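Side-chain contacts in lipoate-protein ligase, putative (Streptococcus pneumoniae, PDB 1VQZ), which is a putative lipoate-protein ligase, combining a catalytic domain of the lipoyl protein ligase A/B family with the C-terminal region found in bacterial members: residues Ile62-Arg67 / Ser268-Val273; Leu94-Ile99 / Cys144-Ala149. All blocks are in the same frame, centred on the assembly; numbering follows the deposited sequence.

After strand 52-55 the chain enters the loop 62-67, the first half of contact 1, which leads into helix 67-73, and then reaches strand 93-101, the first partner of contact 2. Helix 110-123 and two short strands follow before 144-149 completes that contact, so its loop of 44 intervening residues closes within the large mixed sheet. The chain must run on to strand 269-278 before contact 1 closes. Contact 2 is therefore contained wholly within the 200-residue excursion of contact 1, and the two do not cross. Their centres lie about 22 Å apart and their nearest atoms about 12 Å, so the contacts do not touch. Contact 2 ties together strands of the catalytic part; contact 1 links that part to the C-terminal sheet.

Contact 1 of 2, residues Ile62-Arg67 / Ser268-Val273. With EDO (1,2-ethanediol), chain C.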
loop_
_atom_site.group_PDB
_atom_site.type_symbol
_atom_site.label_atom_id
_atom_site.label_comp_id
_atom_site.label_asym_id
_atom_site.label_seq_id
_atom_site.Cartn_x
_atom_site.Cartn_y
_atom_site.Cartn_z
ATOM N N ILE A 62 0.809 16.399 1.467
ATOM C CA ILE A 62 0.434 17.742 1.914
ATOM C C ILE A 62 -0.862 18.200 1.272
ATOM O O ILE A 62 -1.637 18.956 1.867
ATOM C CB ILE A 62 1.560 18.742 1.665
ATOM C CG1 ILE A 62 1.370 20.020 2.496
ATOM C CG2 ILE A 62 1.658 19.171 0.182
ATOM C CD1 ILE A 62 1.409 19.800 3.925
ATOM N N GLU A 63 -1.129 17.711 0.066
ATOM C CA GLU A 63 -2.336 18.129 -0.643
ATOM C C GLU A 63 -3.546 17.230 -0.425
ATOM O O GLU A 63 -4.609 17.518 -0.949
ATOM C CB GLU A 63 -2.025 18.178 -2.122
ATOM C CG GLU A 63 -1.046 19.248 -2.507
ATOM C CD GLU A 63 -1.502 20.627 -2.052
ATOM O OE1 GLU A 63 -2.723 20.890 -2.103
ATOM O OE2 GLU A 63 -0.637 21.418 -1.622
ATOM N N GLU A 64 -3.365 16.149 0.336
ATOM C CA GLU A 64 -4.395 15.121 0.603
ATOM C C GLU A 64 -4.929 15.067 2.016
ATOM O O GLU A 64 -6.028 14.579 2.238
ATOM C CB GLU A 64 -3.860 13.723 0.368
ATOM C CG GLU A 64 -3.154 13.457 -0.929
ATOM C CD GLU A 64 -3.942 13.883 -2.134
ATOM O OE1 GLU A 64 -5.151 13.553 -2.195
ATOM O OE2 GLU A 64 -3.336 14.562 -3.002
ATOM N N ILE A 65 -4.132 15.489 2.978
ATOM C CA ILE A 65 -4.499 15.389 4.391
ATOM C C ILE A 65 -5.115 16.676 4.966
ATOM O O ILE A 65 -4.572 17.795 4.774
ATOM C CB ILE A 65 -3.227 15.031 5.227
ATOM C CG1 ILE A 65 -2.687 13.675 4.795
ATOM C CG2 ILE A 65 -3.490 15.084 6.762
ATOM C CD1 ILE A 65 -3.637 12.542 5.050
ATOM N N ASN A 66 -6.230 16.518 5.668
ATOM C CA ASN A 66 -6.737 17.568 6.529
ATOM C C ASN A 66 -5.907 17.655 7.806
ATOM O O ASN A 66 -6.172 16.937 8.783
ATOM C CB ASN A 66 -8.197 17.334 6.878
ATOM C CG ASN A 66 -8.820 18.513 7.596
ATOM O OD1 ASN A 66 -8.183 19.136 8.417
ATOM N ND2 ASN A 66 -10.084 18.794 7.302
ATOM N N ARG A 67 -4.880 18.511 7.730
ATOM C CA ARG A 67 -3.942 18.863 8.801
ATOM C C ARG A 67 -4.580 19.051 10.170
ATOM O O ARG A 67 -4.155 18.448 11.137
ATOM C CB ARG A 67 -3.266 20.208 8.450
ATOM C CG ARG A 67 -2.164 20.642 9.410
ATOM C CD ARG A 67 -1.692 22.069 9.104
ATOM N NE ARG A 67 -2.584 23.043 9.726
ATOM C CZ ARG A 67 -2.722 24.301 9.321
ATOM N NH1 ARG A 67 -2.007 24.758 8.297
ATOM N NH2 ARG A 67 -3.564 25.118 9.955
ATOM N N SER A 268 -8.418 4.988 -13.032
ATOM C CA SER A 268 -7.581 4.142 -12.179
ATOM C C SER A 268 -6.532 4.952 -11.392
ATOM O O SER A 268 -5.621 4.409 -10.782
ATOM C CB SER A 268 -6.939 3.047 -13.042
ATOM O OG SER A 268 -7.938 2.162 -13.479
ATOM N N GLY A 269 -6.690 6.255 -11.347
ATOM C CA GLY A 269 -5.819 7.051 -10.506
ATOM C C GLY A 269 -5.543 8.442 -11.013
ATOM O O GLY A 269 -5.523 8.729 -12.195
ATOM N N LYS A 270 -5.294 9.290 -10.046
ATOM C CA LYS A 270 -4.756 10.602 -10.233
ATOM C C LYS A 270 -3.242 10.551 -10.512
ATOM O O LYS A 270 -2.488 9.854 -9.812
ATOM C CB LYS A 270 -5.059 11.320 -8.900
ATOM C CG LYS A 270 -4.655 12.686 -8.752
ATOM C CD LYS A 270 -5.608 13.405 -7.801
ATOM C CE LYS A 270 -5.019 13.641 -6.492
ATOM N NZ LYS A 270 -5.788 14.768 -5.826
ATOM N N VAL A 271 -2.801 11.308 -11.523
ATOM C CA VAL A 271 -1.376 11.447 -11.872
ATOM C C VAL A 271 -1.009 12.940 -11.915
ATOM O O VAL A 271 -1.597 13.720 -12.659
ATOM C CB VAL A 271 -1.030 10.798 -13.238
ATOM C CG1 VAL A 271 0.445 10.999 -13.569
ATOM C CG2 VAL A 271 -1.410 9.333 -13.251
ATOM N N GLU A 272 -0.042 13.313 -11.080
ATOM C CA GLU A 272 0.463 14.675 -10.948
ATOM C C GLU A 272 1.941 14.698 -11.292
ATOM O O GLU A 272 2.735 13.991 -10.693
ATOM C CB GLU A 272 0.271 15.182 -9.538
ATOM C CG GLU A 272 0.534 16.709 -9.381
ATOM C CD GLU A 272 0.306 17.219 -7.961
ATOM O OE1 GLU A 272 0.527 16.444 -6.990
ATOM O OE2 GLU A 272 -0.063 18.425 -7.827
ATOM N N VAL A 273 2.297 15.523 -12.259
ATOM C CA VAL A 273 3.643 15.551 -12.795
ATOM C C VAL A 273 4.312 16.897 -12.569
ATOM O O VAL A 273 3.831 17.933 -13.004
ATOM C CB VAL A 273 3.631 15.293 -14.300
ATOM C CG1 VAL A 273 5.082 15.351 -14.850
ATOM C CG2 VAL A 273 2.944 13.995 -14.622
HETATM C C1 EDO C . -5.874 21.467 6.861
HETATM O O1 EDO C . -6.341 21.169 5.528
HETATM C C2 EDO C . -6.786 22.330 7.736
HETATM O O2 EDO C . -8.111 21.777 7.901
HETATM O O HOH W 1 -3.329 16.161 -5.046
HETATM O O HOH W 2 -7.068 15.860 -2.929
#
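A bend at chi2 (-52°) folds the side chain of Glu64 and turns its carboxylate toward Lys270. The lysine starts with CG opposite the backbone N (chi1 -179°), stretching away from its strand, then turns at chi3 (106°) to present NZ. Together the two chains bring opposite charges across a backbone gap of 11.7 Å between the CA atoms of Glu64 and Lys270. They approach from opposite directions, and OE2 of Glu64 stops 3.7 Å from NZ of Lys270, a long salt bridge.

Water fills in what the direct pairing lacks. One molecule donates to Glu64 OE2 at 2.6 Å and accepts from Lys270 NZ at 2.9 Å. A second donates to Glu64 OE1 at 3.1 Å, with a weak bond from Lys270 NZ at 3.4 Å, so each carboxylate oxygen has its own water route to the ammonium group. Long, flexible charged residues suit such a hydrated surface junction. Lys270 also makes a cation-pi contact with Phe181. Glu272 brings a like charge near Glu64, its OE1 lying 5.9 Å from Glu64 OE2, but the Glu272 carboxylate is held by Arg261 and Asn60, which probably eases the repulsion.

Asn66 suits the start of helix 67-73: its short amide caps the backbone N of Tyr69 through OD1, which also accepts a bond from O2 of a 1,2-ethanediol molecule at 2.7 Å.

Backbone hydrogen bonds pair Glu64 with Lys175 and Asn66 with Ala173 in the loop between strand 52-55 and helix 67-73. Strand 269-278 runs between 260-266 and 281-289; Lys270 and Glu272 point from it toward the loop, whereas Val271 and Val273 pack on helix 332-339.

Contact 2 of 2, residues Leu94-Ile99 / Cys144-Ala149; sequences LNYTII and CGNAQA. With EDO (1,2-ethanediol), chain P.
A tyrosine-asparagine hydrogen bond at a partly buried site, flanked by a sulfur-aromatic contact, joins Tyr96 to Asn146 and Cys144 on two strands of the large mixed sheet that are not direct neighbours: strand 154-162 runs between them. The segment axes approach to 9.3 Å and run in roughly the same direction, 36° apart. With chi1 at 65°, CG of Tyr96 lies between the backbone N and the carbonyl carbon, which directs the ring across to the second strand. There OH donates to Asn146 OD1 at 2.6 Å. The side chains cross at about a right angle, yet ring and amide planes are nearly parallel; the acceptor lies at the ring edge, and the donor sits well to one side of the C=O bond (107°), tilted slightly from the carbonyl plane. Asparagine suits this place because OD1 accepts from the tyrosine while ND2 bonds to Asn134 OD1 and His157 ND1. Cys144 sets its small, polarisable SG obliquely beside the ring, 3.6 Å from Tyr96 CE1. Helix 110-123 covers the group, Phe113 stacking on Tyr96 and Phe110 touching Cys144 and Asn146. The contact thus bridges next-but-one strands on the helix-covered face of the lipoyl ligase catalytic domain, whose fold is akin to that of class II tRNA synthetases.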
loop_
_atom_site.group_PDB
_atom_site.type_symbol
_atom_site.label_atom_id
_atom_site.label_comp_id
_atom_site.label_asym_id
_atom_site.label_seq_id
_atom_site.Cartn_x
_atom_site.Cartn_y
_atom_site.Cartn_z
ATOM N N LEU A 94 -6.950 -5.005 11.213
ATOM C CA LEU A 94 -5.920 -6.021 11.353
ATOM C C LEU A 94 -5.150 -6.090 10.057
ATOM O O LEU A 94 -5.704 -6.442 9.017
ATOM C CB LEU A 94 -6.534 -7.396 11.657
ATOM C CG LEU A 94 -5.549 -8.554 11.865
ATOM C CD1 LEU A 94 -4.593 -8.253 12.953
ATOM C CD2 LEU A 94 -6.317 -9.864 12.135
ATOM N N ASN A 95 -3.876 -5.721 10.149
ATOM C CA ASN A 95 -2.927 -5.736 9.030
ATOM C C ASN A 95 -2.326 -7.120 8.877
ATOM O O ASN A 95 -2.058 -7.799 9.858
ATOM C CB ASN A 95 -1.819 -4.669 9.280
ATOM C CG ASN A 95 -2.393 -3.242 9.330
ATOM O OD1 ASN A 95 -2.352 -2.545 10.363
ATOM N ND2 ASN A 95 -3.005 -2.851 8.253
ATOM N N TYR A 96 -2.101 -7.531 7.637
ATOM C CA TYR A 96 -1.419 -8.787 7.345
ATOM C C TYR A 96 -0.264 -8.480 6.416
ATOM O O TYR A 96 -0.327 -7.522 5.590
ATOM C CB TYR A 96 -2.358 -9.863 6.721
ATOM C CG TYR A 96 -2.900 -9.497 5.356
ATOM C CD1 TYR A 96 -4.091 -8.776 5.210
ATOM C CD2 TYR A 96 -2.186 -9.837 4.206
ATOM C CE1 TYR A 96 -4.551 -8.415 3.938
ATOM C CE2 TYR A 96 -2.619 -9.481 2.963
ATOM C CZ TYR A 96 -3.791 -8.775 2.816
ATOM O OH TYR A 96 -4.172 -8.474 1.529
ATOM N N THR A 97 0.773 -9.317 6.523
ATOM C CA THR A 97 1.960 -9.239 5.662
ATOM C C THR A 97 2.387 -10.636 5.210
ATOM O O THR A 97 2.603 -11.495 6.031
ATOM C CB THR A 97 3.104 -8.656 6.452
ATOM O OG1 THR A 97 2.715 -7.376 6.939
ATOM C CG2 THR A 97 4.332 -8.544 5.637
ATOM N N ILE A 98 2.482 -10.845 3.902
ATOM C CA ILE A 98 2.919 -12.105 3.295
ATOM C C ILE A 98 4.114 -11.784 2.395
ATOM O O ILE A 98 3.952 -11.208 1.343
ATOM C CB ILE A 98 1.807 -12.703 2.446
ATOM C CG1 ILE A 98 0.508 -12.758 3.259
ATOM C CG2 ILE A 98 2.157 -14.107 1.937
ATOM C CD1 ILE A 98 -0.694 -12.936 2.377
ATOM N N ILE A 99 5.299 -12.200 2.819
ATOM C CA ILE A 99 6.547 -12.025 2.080
ATOM C C ILE A 99 7.100 -13.324 1.571
ATOM O O ILE A 99 7.114 -14.351 2.291
ATOM C CB ILE A 99 7.584 -11.379 2.989
ATOM C CG1 ILE A 99 7.142 -9.951 3.355
ATOM C CG2 ILE A 99 8.961 -11.384 2.351
ATOM C CD1 ILE A 99 7.621 -9.514 4.720
ATOM N N CYS A 144 -11.592 -6.994 3.104
ATOM C CA CYS A 144 -10.166 -7.165 2.980
ATOM C C CYS A 144 -9.696 -6.594 1.633
ATOM O O CYS A 144 -10.297 -6.840 0.562
ATOM C CB CYS A 144 -9.795 -8.647 3.047
ATOM S SG CYS A 144 -8.003 -8.972 3.032
ATOM N N GLY A 145 -8.601 -5.862 1.704
ATOM C CA GLY A 145 -7.993 -5.252 0.534
ATOM C C GLY A 145 -6.483 -5.391 0.556
ATOM O O GLY A 145 -5.823 -4.916 1.502
ATOM N N ASN A 146 -5.990 -6.039 -0.508
ATOM C CA ASN A 146 -4.597 -6.425 -0.725
ATOM C C ASN A 146 -3.832 -5.476 -1.649
ATOM O O ASN A 146 -4.400 -4.916 -2.582
ATOM C CB ASN A 146 -4.607 -7.790 -1.410
ATOM C CG ASN A 146 -3.218 -8.432 -1.493
ATOM O OD1 ASN A 146 -2.553 -8.584 -0.481
ATOM N ND2 ASN A 146 -2.826 -8.881 -2.692
ATOM N N ALA A 147 -2.541 -5.337 -1.393
ATOM C CA ALA A 147 -1.628 -4.652 -2.291
ATOM C C ALA A 147 -0.288 -5.378 -2.339
ATOM O O ALA A 147 0.191 -5.912 -1.362
ATOM C CB ALA A 147 -1.444 -3.211 -1.855
ATOM N N GLN A 148 0.331 -5.339 -3.500
ATOM C CA GLN A 148 1.575 -6.010 -3.771
ATOM C C GLN A 148 2.701 -4.976 -3.964
ATOM O O GLN A 148 2.502 -3.896 -4.565
ATOM C CB GLN A 148 1.370 -6.878 -5.009
ATOM C CG GLN A 148 2.549 -7.770 -5.358
ATOM C CD GLN A 148 2.289 -8.682 -6.574
ATOM O OE1 GLN A 148 1.146 -9.090 -6.849
ATOM N NE2 GLN A 148 3.359 -8.992 -7.304
ATOM N N ALA A 149 3.873 -5.311 -3.440
ATOM C CA ALA A 149 5.120 -4.593 -3.718
ATOM C C ALA A 149 6.174 -5.601 -4.158
ATOM O O ALA A 149 6.168 -6.729 -3.728
ATOM C CB ALA A 149 5.612 -3.811 -2.484
HETATM C C1 EDO P . -2.697 -4.709 -5.325
HETATM O O1 EDO P . -1.783 -5.422 -6.179
HETATM C C2 EDO P . -3.823 -3.871 -5.951
HETATM O O2 EDO P . -4.091 -2.773 -5.034
#